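Local structure of ectonucleotide pyrophosphatase/phosphodiesterase family member 5 (Mus musculus, 5VEO) at residues Val19-Phe24 / Pro35-Ile40; Asp27-Val32 / Gly44-Gln49; Glu174-Thr179 / Ser195-Lys200. The protein probably hydrolyses phosphodiester or pyrophosphate bonds of a restricted set of nucleotide substrates, as a zinc-dependent ectoenzyme of the alkaline phosphatase clan. The protein carries 1 engineered substitution. One frame throughout, in Å; residues are numbered along the deposited sequence.

Contact 1: residues Val19-Phe24 / Pro35-Ile40. With ZN (zinc ion), chain E; AMP (adenosine monophosphate), chain Q.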
loop_
_atom_site.group_PDB
_atom_site.type_symbol
_atom_site.label_atom_id
_atom_site.label_comp_id
_atom_site.label_asym_id
_atom_site.label_seq_id
_atom_site.Cartn_x
_atom_site.Cartn_y
_atom_site.Cartn_z
ATOM N N VAL A 19 1.488 7.863 8.627
ATOM C CA VAL A 19 1.783 6.573 9.222
ATOM C C VAL A 19 1.023 5.514 8.452
ATOM O O VAL A 19 -0.191 5.647 8.268
ATOM C CB VAL A 19 1.386 6.527 10.702
ATOM C CG1 VAL A 19 1.733 5.173 11.284
ATOM C CG2 VAL A 19 2.062 7.651 11.453
ATOM N N SER A 20 1.720 4.446 8.042
ATOM C CA SER A 20 1.075 3.268 7.455
ATOM C C SER A 20 1.309 2.076 8.375
ATOM O O SER A 20 2.457 1.666 8.594
ATOM C CB SER A 20 1.594 2.945 6.058
ATOM O OG SER A 20 1.006 1.749 5.606
ATOM N N PHE A 21 0.220 1.565 8.949
ATOM C CA PHE A 21 0.216 0.259 9.594
ATOM C C PHE A 21 -0.200 -0.720 8.522
ATOM O O PHE A 21 -1.369 -0.749 8.125
ATOM C CB PHE A 21 -0.731 0.200 10.785
ATOM C CG PHE A 21 -0.290 1.025 11.946
ATOM C CD1 PHE A 21 0.798 0.631 12.702
ATOM C CD2 PHE A 21 -0.981 2.167 12.313
ATOM C CE1 PHE A 21 1.208 1.362 13.765
ATOM C CE2 PHE A 21 -0.564 2.912 13.409
ATOM C CZ PHE A 21 0.523 2.505 14.129
ATOM N N ASP A 22 0.753 -1.494 8.032
ATOM C CA ASP A 22 0.501 -2.305 6.854
ATOM C C ASP A 22 -0.671 -3.268 7.099
ATOM O O ASP A 22 -0.724 -3.951 8.126
ATOM C CB ASP A 22 1.772 -3.077 6.494
ATOM C CG ASP A 22 1.739 -3.616 5.073
ATOM O OD1 ASP A 22 0.735 -4.303 4.751
ATOM O OD2 ASP A 22 2.672 -3.321 4.281
ATOM N N GLY A 23 -1.595 -3.339 6.146
ATOM C CA GLY A 23 -2.661 -4.341 6.191
ATOM C C GLY A 23 -3.731 -4.088 7.229
ATOM O O GLY A 23 -4.351 -5.038 7.730
ATOM N N PHE A 24 -3.978 -2.827 7.559
ATOM C CA PHE A 24 -4.952 -2.478 8.590
ATOM C C PHE A 24 -6.287 -2.252 7.888
ATOM O O PHE A 24 -6.602 -1.160 7.399
ATOM C CB PHE A 24 -4.501 -1.266 9.398
ATOM C CG PHE A 24 -5.185 -1.142 10.735
ATOM C CD1 PHE A 24 -6.552 -0.873 10.826
ATOM C CD2 PHE A 24 -4.473 -1.333 11.910
ATOM C CE1 PHE A 24 -7.173 -0.770 12.070
ATOM C CE2 PHE A 24 -5.094 -1.216 13.156
ATOM C CZ PHE A 24 -6.448 -0.932 13.229
ATOM N N PRO A 35 -8.828 2.242 21.864
ATOM C CA PRO A 35 -8.970 3.574 22.475
ATOM C C PRO A 35 -8.110 4.638 21.838
ATOM O O PRO A 35 -8.541 5.794 21.778
ATOM C CB PRO A 35 -8.575 3.329 23.939
ATOM C CG PRO A 35 -7.792 2.041 23.927
ATOM C CD PRO A 35 -8.434 1.223 22.844
ATOM N N HIS A 36 -6.921 4.295 21.333
ATOM C CA HIS A 36 -6.081 5.341 20.767
ATOM C C HIS A 36 -6.541 5.730 19.371
ATOM O O HIS A 36 -6.547 6.920 19.037
ATOM C CB HIS A 36 -4.627 4.905 20.802
ATOM C CG HIS A 36 -4.129 4.732 22.196
ATOM N ND1 HIS A 36 -3.934 3.499 22.775
ATOM C CD2 HIS A 36 -3.889 5.647 23.165
ATOM C CE1 HIS A 36 -3.527 3.664 24.024
ATOM N NE2 HIS A 36 -3.494 4.957 24.283
ATOM N N PHE A 37 -6.979 4.761 18.557
ATOM C CA PHE A 37 -7.645 5.127 17.313
ATOM C C PHE A 37 -8.877 5.978 17.593
ATOM O O PHE A 37 -9.117 6.974 16.909
ATOM C CB PHE A 37 -8.037 3.891 16.502
ATOM C CG PHE A 37 -6.877 3.240 15.766
ATOM C CD1 PHE A 37 -6.548 3.634 14.484
ATOM C CD2 PHE A 37 -6.127 2.239 16.358
ATOM C CE1 PHE A 37 -5.477 3.045 13.795
ATOM C CE2 PHE A 37 -5.066 1.639 15.670
ATOM C CZ PHE A 37 -4.743 2.060 14.390
ATOM N N HIS A 38 -9.666 5.605 18.604
ATOM C CA HIS A 38 -10.885 6.349 18.900
ATOM C C HIS A 38 -10.581 7.743 19.442
ATOM O O HIS A 38 -11.349 8.681 19.194
ATOM C CB HIS A 38 -11.759 5.532 19.856
ATOM C CG HIS A 38 -12.595 4.509 19.152
ATOM N ND1 HIS A 38 -12.084 3.302 18.731
ATOM C CD2 HIS A 38 -13.891 4.527 18.757
ATOM C CE1 HIS A 38 -13.034 2.609 18.125
ATOM N NE2 HIS A 38 -14.137 3.336 18.118
ATOM N N TYR A 39 -9.442 7.913 20.120
ATOM C CA TYR A 39 -9.027 9.238 20.565
ATOM C C TYR A 39 -8.746 10.155 19.377
ATOM O O TYR A 39 -9.159 11.320 19.365
ATOM C CB TYR A 39 -7.799 9.105 21.462
ATOM C CG TYR A 39 -7.211 10.412 21.913
ATOM C CD1 TYR A 39 -7.804 11.151 22.929
ATOM C CD2 TYR A 39 -6.059 10.911 21.329
ATOM C CE1 TYR A 39 -7.248 12.354 23.359
ATOM C CE2 TYR A 39 -5.498 12.104 21.753
ATOM C CZ TYR A 39 -6.100 12.827 22.757
ATOM O OH TYR A 39 -5.524 14.026 23.150
ATOM N N ILE A 40 -8.067 9.641 18.348
ATOM C CA ILE A 40 -7.858 10.434 17.139
ATOM C C ILE A 40 -9.192 10.750 16.466
ATOM O O ILE A 40 -9.420 11.875 16.001
ATOM C CB ILE A 40 -6.898 9.709 16.182
ATOM C CG1 ILE A 40 -5.481 9.754 16.776
ATOM C CG2 ILE A 40 -6.933 10.358 14.802
ATOM C CD1 ILE A 40 -4.445 9.009 15.993
HETATM ZN ZN ZN E . 0.546 -4.373 2.822
HETATM P P AMP Q . 2.385 -6.734 1.384
HETATM O O1P AMP Q . 2.091 -6.551 -0.075
HETATM O O2P AMP Q . 2.087 -8.165 1.847
HETATM O O3P AMP Q . 1.672 -5.719 2.273
HETATM O "O5'" AMP Q . 3.950 -6.495 1.621
HETATM C "C5'" AMP Q . 4.401 -6.090 2.922
HETATM C "C4'" AMP Q . 5.739 -6.661 3.302
HETATM O "O4'" AMP Q . 6.748 -5.958 2.590
HETATM C "C3'" AMP Q . 6.079 -6.468 4.782
HETATM O "O3'" AMP Q . 5.991 -7.694 5.474
HETATM C "C2'" AMP Q . 7.525 -5.959 4.791
HETATM O "O2'" AMP Q . 8.401 -6.674 5.619
HETATM C "C1'" AMP Q . 7.936 -6.048 3.335
HETATM N N9 AMP Q . 8.815 -4.975 2.926
HETATM C C8 AMP Q . 8.542 -3.660 2.877
HETATM N N7 AMP Q . 9.624 -2.985 2.417
HETATM C C5 AMP Q . 10.582 -3.919 2.172
HETATM C C6 AMP Q . 11.969 -3.919 1.664
HETATM N N6 AMP Q . 12.557 -2.759 1.323
HETATM N N1 AMP Q . 12.614 -5.093 1.554
HETATM C C2 AMP Q . 12.050 -6.270 1.882
HETATM N N3 AMP Q . 10.792 -6.362 2.343
HETATM C C4 AMP Q . 10.047 -5.222 2.512
#

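Contact 2: residues Asp27-Val32 / Gly44-Gln49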
loop_
_atom_site.group_PDB
_atom_site.type_symbol
_atom_site.label_atom_id
_atom_site.label_comp_id
_atom_site.label_asym_id
_atom_site.label_seq_id
_atom_site.Cartn_x
_atom_site.Cartn_y
_atom_site.Cartn_z
ATOM N N ASP A 27 -12.276 -2.074 9.019
ATOM C CA ASP A 27 -13.153 -2.472 10.121
ATOM C C ASP A 27 -12.414 -3.133 11.283
ATOM O O ASP A 27 -13.056 -3.515 12.269
ATOM C CB ASP A 27 -14.250 -3.396 9.603
ATOM C CG ASP A 27 -13.709 -4.703 9.071
ATOM O OD1 ASP A 27 -14.493 -5.668 8.917
ATOM O OD2 ASP A 27 -12.491 -4.793 8.843
ATOM N N TYR A 28 -11.079 -3.212 11.233
ATOM C CA TYR A 28 -10.329 -3.743 12.367
ATOM C C TYR A 28 -10.524 -2.903 13.623
ATOM O O TYR A 28 -10.357 -3.420 14.728
ATOM C CB TYR A 28 -8.844 -3.817 12.028
ATOM C CG TYR A 28 -8.356 -4.991 11.190
ATOM C CD1 TYR A 28 -7.027 -5.064 10.832
ATOM C CD2 TYR A 28 -9.179 -6.038 10.806
ATOM C CE1 TYR A 28 -6.520 -6.121 10.105
ATOM C CE2 TYR A 28 -8.669 -7.113 10.057
ATOM C CZ TYR A 28 -7.336 -7.143 9.721
ATOM O OH TYR A 28 -6.821 -8.193 9.005
ATOM N N LEU A 29 -10.849 -1.605 13.461
ATOM C CA LEU A 29 -11.141 -0.698 14.577
ATOM C C LEU A 29 -12.160 -1.272 15.534
ATOM O O LEU A 29 -12.204 -0.883 16.708
ATOM C CB LEU A 29 -11.700 0.630 14.046
ATOM C CG LEU A 29 -10.782 1.440 13.144
ATOM C CD1 LEU A 29 -11.519 2.686 12.667
ATOM C CD2 LEU A 29 -9.514 1.806 13.895
ATOM N N TYR A 30 -13.016 -2.158 15.039
ATOM C CA TYR A 30 -14.149 -2.653 15.797
ATOM C C TYR A 30 -13.972 -4.080 16.300
ATOM O O TYR A 30 -14.888 -4.607 16.944
ATOM C CB TYR A 30 -15.401 -2.568 14.930
ATOM C CG TYR A 30 -15.613 -1.197 14.349
ATOM C CD1 TYR A 30 -15.610 -0.072 15.162
ATOM C CD2 TYR A 30 -15.773 -1.021 12.988
ATOM C CE1 TYR A 30 -15.801 1.190 14.633
ATOM C CE2 TYR A 30 -15.968 0.238 12.449
ATOM C CZ TYR A 30 -15.986 1.338 13.278
ATOM O OH TYR A 30 -16.183 2.596 12.745
ATOM N N LYS A 31 -12.835 -4.720 16.014
ATOM C CA LYS A 31 -12.602 -6.104 16.428
ATOM C C LYS A 31 -12.271 -6.213 17.912
ATOM O O LYS A 31 -12.549 -7.247 18.530
ATOM C CB LYS A 31 -11.472 -6.716 15.598
ATOM C CG LYS A 31 -11.929 -7.195 14.211
ATOM C CD LYS A 31 -10.843 -8.023 13.481
ATOM C CE LYS A 31 -11.367 -8.647 12.206
ATOM N NZ LYS A 31 -12.190 -9.846 12.527
ATOM N N VAL A 32 -11.653 -5.179 18.474
ATOM C CA VAL A 32 -11.250 -5.103 19.875
ATOM C C VAL A 32 -11.345 -3.641 20.275
ATOM O O VAL A 32 -11.394 -2.771 19.392
ATOM C CB VAL A 32 -9.814 -5.598 20.095
ATOM C CG1 VAL A 32 -9.727 -7.062 19.870
ATOM C CG2 VAL A 32 -8.861 -4.838 19.195
ATOM N N GLY A 44 -10.535 14.384 15.582
ATOM C CA GLY A 44 -10.022 14.422 14.227
ATOM C C GLY A 44 -11.038 13.949 13.205
ATOM O O GLY A 44 -12.250 14.124 13.379
ATOM N N VAL A 45 -10.527 13.366 12.117
ATOM C CA VAL A 45 -11.348 12.955 10.991
ATOM C C VAL A 45 -11.170 11.460 10.762
ATOM O O VAL A 45 -10.148 10.865 11.105
ATOM C CB VAL A 45 -11.032 13.721 9.687
ATOM C CG1 VAL A 45 -11.263 15.227 9.846
ATOM C CG2 VAL A 45 -9.605 13.458 9.222
ATOM N N HIS A 46 -12.185 10.868 10.135
ATOM C CA HIS A 46 -12.239 9.430 9.883
ATOM C C HIS A 46 -13.005 9.232 8.585
ATOM O O HIS A 46 -14.049 9.851 8.402
ATOM C CB HIS A 46 -12.929 8.729 11.068
ATOM C CG HIS A 46 -13.113 7.245 10.928
ATOM N ND1 HIS A 46 -14.168 6.593 11.531
ATOM C CD2 HIS A 46 -12.390 6.287 10.292
ATOM C CE1 HIS A 46 -14.092 5.298 11.269
ATOM N NE2 HIS A 46 -13.019 5.083 10.531
ATOM N N VAL A 47 -12.468 8.427 7.668
ATOM C CA VAL A 47 -13.134 8.112 6.409
ATOM C C VAL A 47 -13.491 6.629 6.433
ATOM O O VAL A 47 -12.607 5.783 6.578
ATOM C CB VAL A 47 -12.257 8.448 5.194
ATOM C CG1 VAL A 47 -12.958 8.025 3.906
ATOM C CG2 VAL A 47 -11.941 9.963 5.155
ATOM N N ASN A 48 -14.784 6.305 6.267
ATOM C CA ASN A 48 -15.203 4.905 6.363
ATOM C C ASN A 48 -14.606 4.028 5.263
ATOM O O ASN A 48 -14.116 2.923 5.540
ATOM C CB ASN A 48 -16.728 4.798 6.301
ATOM C CG ASN A 48 -17.396 5.142 7.602
ATOM O OD1 ASN A 48 -16.793 5.081 8.676
ATOM N ND2 ASN A 48 -18.700 5.437 7.522
ATOM N N GLN A 49 -14.734 4.449 3.999
ATOM C CA GLN A 49 -14.442 3.596 2.842
ATOM C C GLN A 49 -13.454 4.295 1.917
ATOM O O GLN A 49 -13.825 5.175 1.136
ATOM C CB GLN A 49 -15.713 3.219 2.089
ATOM C CG GLN A 49 -16.519 2.173 2.824
ATOM C CD GLN A 49 -15.803 0.814 2.919
ATOM O OE1 GLN A 49 -15.574 0.143 1.919
ATOM N NE2 GLN A 49 -15.427 0.432 4.116
HETATM O O HOH W 1 -15.751 2.710 9.919
#

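Contact 3: residues Glu174-Thr179 / Ser195-Lys200. With ZN (zinc ion), chain D; ZN (zinc ion), chain F; AMP (adenosine monophosphate), chain Q.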
loop_
_atom_site.group_PDB
_atom_site.type_symbol
_atom_site.label_atom_id
_atom_site.label_comp_id
_atom_site.label_asym_id
_atom_site.label_seq_id
_atom_site.Cartn_x
_atom_site.Cartn_y
_atom_site.Cartn_z
ATOM N N GLU A 174 4.940 -3.101 9.960
ATOM C CA GLU A 174 4.558 -4.281 9.179
ATOM C C GLU A 174 3.324 -5.007 9.709
ATOM O O GLU A 174 2.826 -5.933 9.036
ATOM C CB GLU A 174 5.726 -5.261 9.121
ATOM C CG GLU A 174 6.951 -4.731 8.382
ATOM C CD GLU A 174 7.843 -3.788 9.189
ATOM O OE1 GLU A 174 8.765 -3.195 8.569
ATOM O OE2 GLU A 174 7.662 -3.682 10.432
ATOM N N GLU A 175 2.846 -4.636 10.893
ATOM C CA GLU A 175 1.601 -5.180 11.434
ATOM C C GLU A 175 0.460 -4.185 11.246
ATOM O O GLU A 175 0.679 -2.957 11.311
ATOM C CB GLU A 175 1.759 -5.522 12.914
ATOM C CG GLU A 175 2.667 -6.700 13.191
ATOM C CD GLU A 175 2.051 -8.069 12.870
ATOM O OE1 GLU A 175 1.116 -8.166 12.047
ATOM O OE2 GLU A 175 2.545 -9.062 13.448
ATOM N N PRO A 176 -0.775 -4.705 11.075
ATOM C CA PRO A 176 -1.213 -6.090 11.273
ATOM C C PRO A 176 -1.169 -7.017 10.033
ATOM O O PRO A 176 -1.696 -8.124 10.077
ATOM C CB PRO A 176 -2.653 -5.901 11.748
ATOM C CG PRO A 176 -3.114 -4.716 10.995
ATOM C CD PRO A 176 -1.925 -3.794 10.953
ATOM N N ASP A 177 -0.489 -6.581 8.969
ATOM C CA ASP A 177 -0.353 -7.406 7.764
ATOM C C ASP A 177 0.282 -8.763 8.064
ATOM O O ASP A 177 -0.218 -9.811 7.632
ATOM C CB ASP A 177 0.468 -6.654 6.719
ATOM C CG ASP A 177 0.626 -7.429 5.432
ATOM O OD1 ASP A 177 -0.330 -7.448 4.626
ATOM O OD2 ASP A 177 1.721 -8.002 5.196
ATOM N N ASP A 178 1.415 -8.761 8.772
ATOM C CA ASP A 178 2.175 -9.995 8.975
ATOM C C ASP A 178 1.327 -11.054 9.668
ATOM O O ASP A 178 1.230 -12.199 9.210
ATOM C CB ASP A 178 3.423 -9.709 9.811
ATOM C CG ASP A 178 4.607 -9.274 8.981
ATOM O OD1 ASP A 178 4.535 -9.352 7.739
ATOM O OD2 ASP A 178 5.617 -8.867 9.583
ATOM N N THR A 179 0.735 -10.699 10.804
ATOM C CA THR A 179 -0.094 -11.656 11.526
ATOM C C THR A 179 -1.374 -11.976 10.757
ATOM O O THR A 179 -1.853 -13.118 10.786
ATOM C CB THR A 179 -0.385 -11.113 12.926
ATOM O OG1 THR A 179 0.839 -11.068 13.675
ATOM C CG2 THR A 179 -1.385 -11.991 13.657
ATOM N N SER A 195 -4.961 -4.898 19.006
ATOM C CA SER A 195 -4.762 -4.217 20.286
ATOM C C SER A 195 -3.340 -3.684 20.405
ATOM O O SER A 195 -3.119 -2.566 20.897
ATOM C CB SER A 195 -5.049 -5.172 21.446
ATOM O OG SER A 195 -6.414 -5.508 21.541
ATOM N N ASP A 196 -2.365 -4.458 19.942
ATOM C CA ASP A 196 -0.983 -4.006 20.014
ATOM C C ASP A 196 -0.729 -2.805 19.114
ATOM O O ASP A 196 -0.001 -1.877 19.500
ATOM C CB ASP A 196 -0.033 -5.120 19.643
ATOM C CG ASP A 196 1.414 -4.689 19.839
ATOM O OD1 ASP A 196 1.828 -4.504 21.001
ATOM O OD2 ASP A 196 2.115 -4.481 18.847
ATOM N N VAL A 197 -1.292 -2.821 17.902
ATOM C CA VAL A 197 -1.144 -1.679 17.006
ATOM C C VAL A 197 -1.789 -0.442 17.617
ATOM O O VAL A 197 -1.227 0.652 17.545
ATOM C CB VAL A 197 -1.706 -2.011 15.616
ATOM C CG1 VAL A 197 -1.785 -0.760 14.743
ATOM C CG2 VAL A 197 -0.814 -3.063 14.958
ATOM N N ASP A 198 -2.956 -0.598 18.262
ATOM C CA ASP A 198 -3.563 0.526 18.963
ATOM C C ASP A 198 -2.634 1.044 20.055
ATOM O O ASP A 198 -2.461 2.259 20.210
ATOM C CB ASP A 198 -4.911 0.119 19.555
ATOM C CG ASP A 198 -5.599 1.268 20.258
ATOM O OD1 ASP A 198 -6.248 2.088 19.542
ATOM O OD2 ASP A 198 -5.448 1.347 21.508
ATOM N N HIS A 199 -2.016 0.134 20.807
ATOM C CA HIS A 199 -1.054 0.530 21.830
ATOM C C HIS A 199 0.118 1.297 21.222
ATOM O O HIS A 199 0.549 2.315 21.771
ATOM C CB HIS A 199 -0.567 -0.709 22.580
ATOM C CG HIS A 199 0.191 -0.398 23.829
ATOM N ND1 HIS A 199 1.559 -0.542 23.930
ATOM C CD2 HIS A 199 -0.230 0.061 25.031
ATOM C CE1 HIS A 199 1.948 -0.190 25.143
ATOM N NE2 HIS A 199 0.882 0.178 25.831
ATOM N N LYS A 200 0.630 0.838 20.076
ATOM C CA LYS A 200 1.732 1.532 19.407
ATOM C C LYS A 200 1.309 2.911 18.924
ATOM O O LYS A 200 2.074 3.874 19.030
ATOM C CB LYS A 200 2.247 0.693 18.249
ATOM C CG LYS A 200 3.085 -0.470 18.741
ATOM C CD LYS A 200 3.543 -1.334 17.615
ATOM C CE LYS A 200 4.691 -2.220 18.060
ATOM N NZ LYS A 200 4.371 -3.061 19.236
HETATM ZN ZN ZN D . 0.566 -8.513 3.024
HETATM ZN ZN ZN F . 6.969 -8.647 7.163
HETATM P P AMP Q . 2.385 -6.734 1.384
HETATM O O1P AMP Q . 2.091 -6.551 -0.075
HETATM O O2P AMP Q . 2.087 -8.165 1.847
HETATM O O3P AMP Q . 1.672 -5.719 2.273
HETATM O "O5'" AMP Q . 3.950 -6.495 1.621
HETATM C "C5'" AMP Q . 4.401 -6.090 2.922
HETATM C "C4'" AMP Q . 5.739 -6.661 3.302
HETATM O "O4'" AMP Q . 6.748 -5.958 2.590
HETATM C "C3'" AMP Q . 6.079 -6.468 4.782
HETATM O "O3'" AMP Q . 5.991 -7.694 5.474
HETATM C "C2'" AMP Q . 7.525 -5.959 4.791
HETATM O "O2'" AMP Q . 8.401 -6.674 5.619
HETATM C "C1'" AMP Q . 7.936 -6.048 3.335
HETATM N N9 AMP Q . 8.815 -4.975 2.926
HETATM C C8 AMP Q . 8.542 -3.660 2.877
HETATM N N7 AMP Q . 9.624 -2.985 2.417
HETATM C C5 AMP Q . 10.582 -3.919 2.172
HETATM C C6 AMP Q . 11.969 -3.919 1.664
HETATM N N6 AMP Q . 12.557 -2.759 1.323
HETATM N N1 AMP Q . 12.614 -5.093 1.554
HETATM C C2 AMP Q . 12.050 -6.270 1.882
HETATM N N3 AMP Q . 10.792 -6.362 2.343
HETATM C C4 AMP Q . 10.047 -5.222 2.512
HETATM O O HOH W 2 7.855 -10.338 5.776
HETATM O O HOH W 3 8.881 -10.203 7.411
HETATM O O HOH W 4 7.572 -9.812 9.145
#

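Contact 1: residues Val19-Phe24 / Pro35-Ile40
Phe24 and Phe37 approach from opposite directions and make most of the apolar contact. The rim atom Phe24 CE2 lies 3.5 Å from Phe37 CZ, while Phe37 CE1 sits over one face of the Phe24 ring. The ring centroids are 4.8 Å apart and the planes are inclined at 36°. Setting CG of Phe24 anti to the backbone N (chi1 -160°) sends its ring toward helix 35-42, which carries Phe37. Phe21 adds a looser contact, its CD2 standing 4.3 Å from Phe37 CZ, and Val197 of helix 190-210 touches both Phe21 and Phe24.

Strand 16-21 lies inside the mixed sheet of this alpha/beta fold and ends in a type II turn, Phe21 to Phe24. The turn places Gly23 at a positive phi of 73°; its closing bond, Phe24 N to Phe21 O, is weak at 3.4 Å.

Metal chemistry belongs to the other side of the same turn. Asp22 OD1 binds a zinc ion at 1.9 Å, and phosphate atom O3P of AMP binds that ion at 1.8 Å; Asp224 and His225 complete the site. With OD1 on the zinc and OD2 hydrogen-bonded to Tyr172 OH, the carboxylate is held at both oxygens, which should limit its rotation.

Contact 2: residues Asp27-Val32 / Gly44-Gln49
Leu29 reaches His46 through an extended chain: its CG is turned anti to the carbonyl carbon (chi1 -62°), and CD1 then continues anti to CA (chi2 178°), so that this methyl leads toward the strand. His46 answers from the opposite direction, its CG swung anti to the backbone N (chi1 178°), which projects the imidazole at the 3-10 segment.

The closest approach is between Leu29 CD1 and His46 NE2, at 3.5 Å; the methyl meets the ring obliquely. Tyr30 comes to the adjoining carbon of the same ring. Its OH lies 3.7 Å from His46 CE1, at the edge of the ring and in its plane. Leu29 also braces the phenol from within its own segment, since its CB lies 4.1 Å above the plane of the Tyr30 ring, over the centre.

A water adds a polar link. It is 2.9 Å from Tyr30 OH and donates to Asn48 OD1, also at 2.9 Å, while Asn48 ND2 is held by Glu352.

The arrangement joins a 3-10 segment that includes residues 28-30 to strand 45-51, which runs in the mixed sheet between strands 338-341 and 349-355. Here Tyr30 N bonds Asp27 O at 3.1 Å. Helix 35-42 lies along the chain between the segments and contributes Phe37 against Leu29 and Met41 against His46.

No direct hydrogen bond crosses, so the path from Tyr30 OH through the water to Asn48 OD1 is the polar connection in the contact, beside van der Waals contact at the imidazole.

Contact 3: residues Glu174-Thr179 / Ser195-Lys200
Val197 presses one methyl, CG2, against the backbone and side chains of Glu175 and Pro176, and these van der Waals touches make up the direct contact. CG2 stands 3.9 Å from Glu175 O and 4.1 Å from Glu175 CB, and on the neighbouring residue it lies 4.2 Å from Pro176 CD. The methyl thus meets a carbonyl oxygen, a side-chain carbon and a proline ring carbon in the loop before helix 177-183. A cis peptide bond precedes Pro176, and Val193, one helical turn before Val197, extends the same surface by touching Glu175, Pro176 and Thr179.

Hydrogen bonds hold this loop to the helix from within. The Glu175 chain bends at chi2 (-75°), taking its carboxylate away from Val197 and back over the start of helix 177-183. There OE1 accepts from Thr179 N at 2.8 Å with an N-H...O angle of 172°, and OE2 accepts from Thr179 OG1 at 2.6 Å. Both oxygens are met on their syn side, the amide lying 19° out of the carboxylate plane. Pro176 occupies the N-cap position, so this two-bond grip meets the first turn of the helix, where the helix dipole would also favour a negative group.

Helix 190-210 packs against the corner after strand 168-173 of the mixed sheet. That corner brings two metal ligands, Asp177 and Asp178, to the start of helix 177-183, consistent with the alkaline phosphatase clan, whose metal ligands lie at the ends of the sheet strands.

Ionic interactions lie on either segment. Lys200 NZ bridges to Asp196 OD2 at 2.7 Å, using the syn lone pair. Asp177 chelates a zinc ion through OD1 at 2.1 Å and OD2 at 2.5 Å; AMP O2P, His181 and His325 share that ion. Asp178 OD1 makes a long bond to a separate zinc, which AMP O3' and Glu145 also bind.

How the contacts relate
Contacts 1 and 3 have centres about 9 Å apart. Their segments 19-24 and 174-179 meet at the zinc site, where Asp22 OD1 lies 3.1 Å from Asp177 CB and the AMP phosphate bridges the two ions. The contacts are also joined on the side of helix 35-42, where Asp198 OD1 accepts from Phe37 N at 2.9 Å and Asp198 OD2 pairs with His36 ND1. Contact 2 lies about 8 Å from contact 1, centre to centre, and continues its apolar layer, Leu29 CD2 coming within 3.5 Å of Phe37 CD1. The centres of contacts 2 and 3 are about 14 Å apart, yet Tyr28 CE1 reaches Pro176 CG at 3.8 Å.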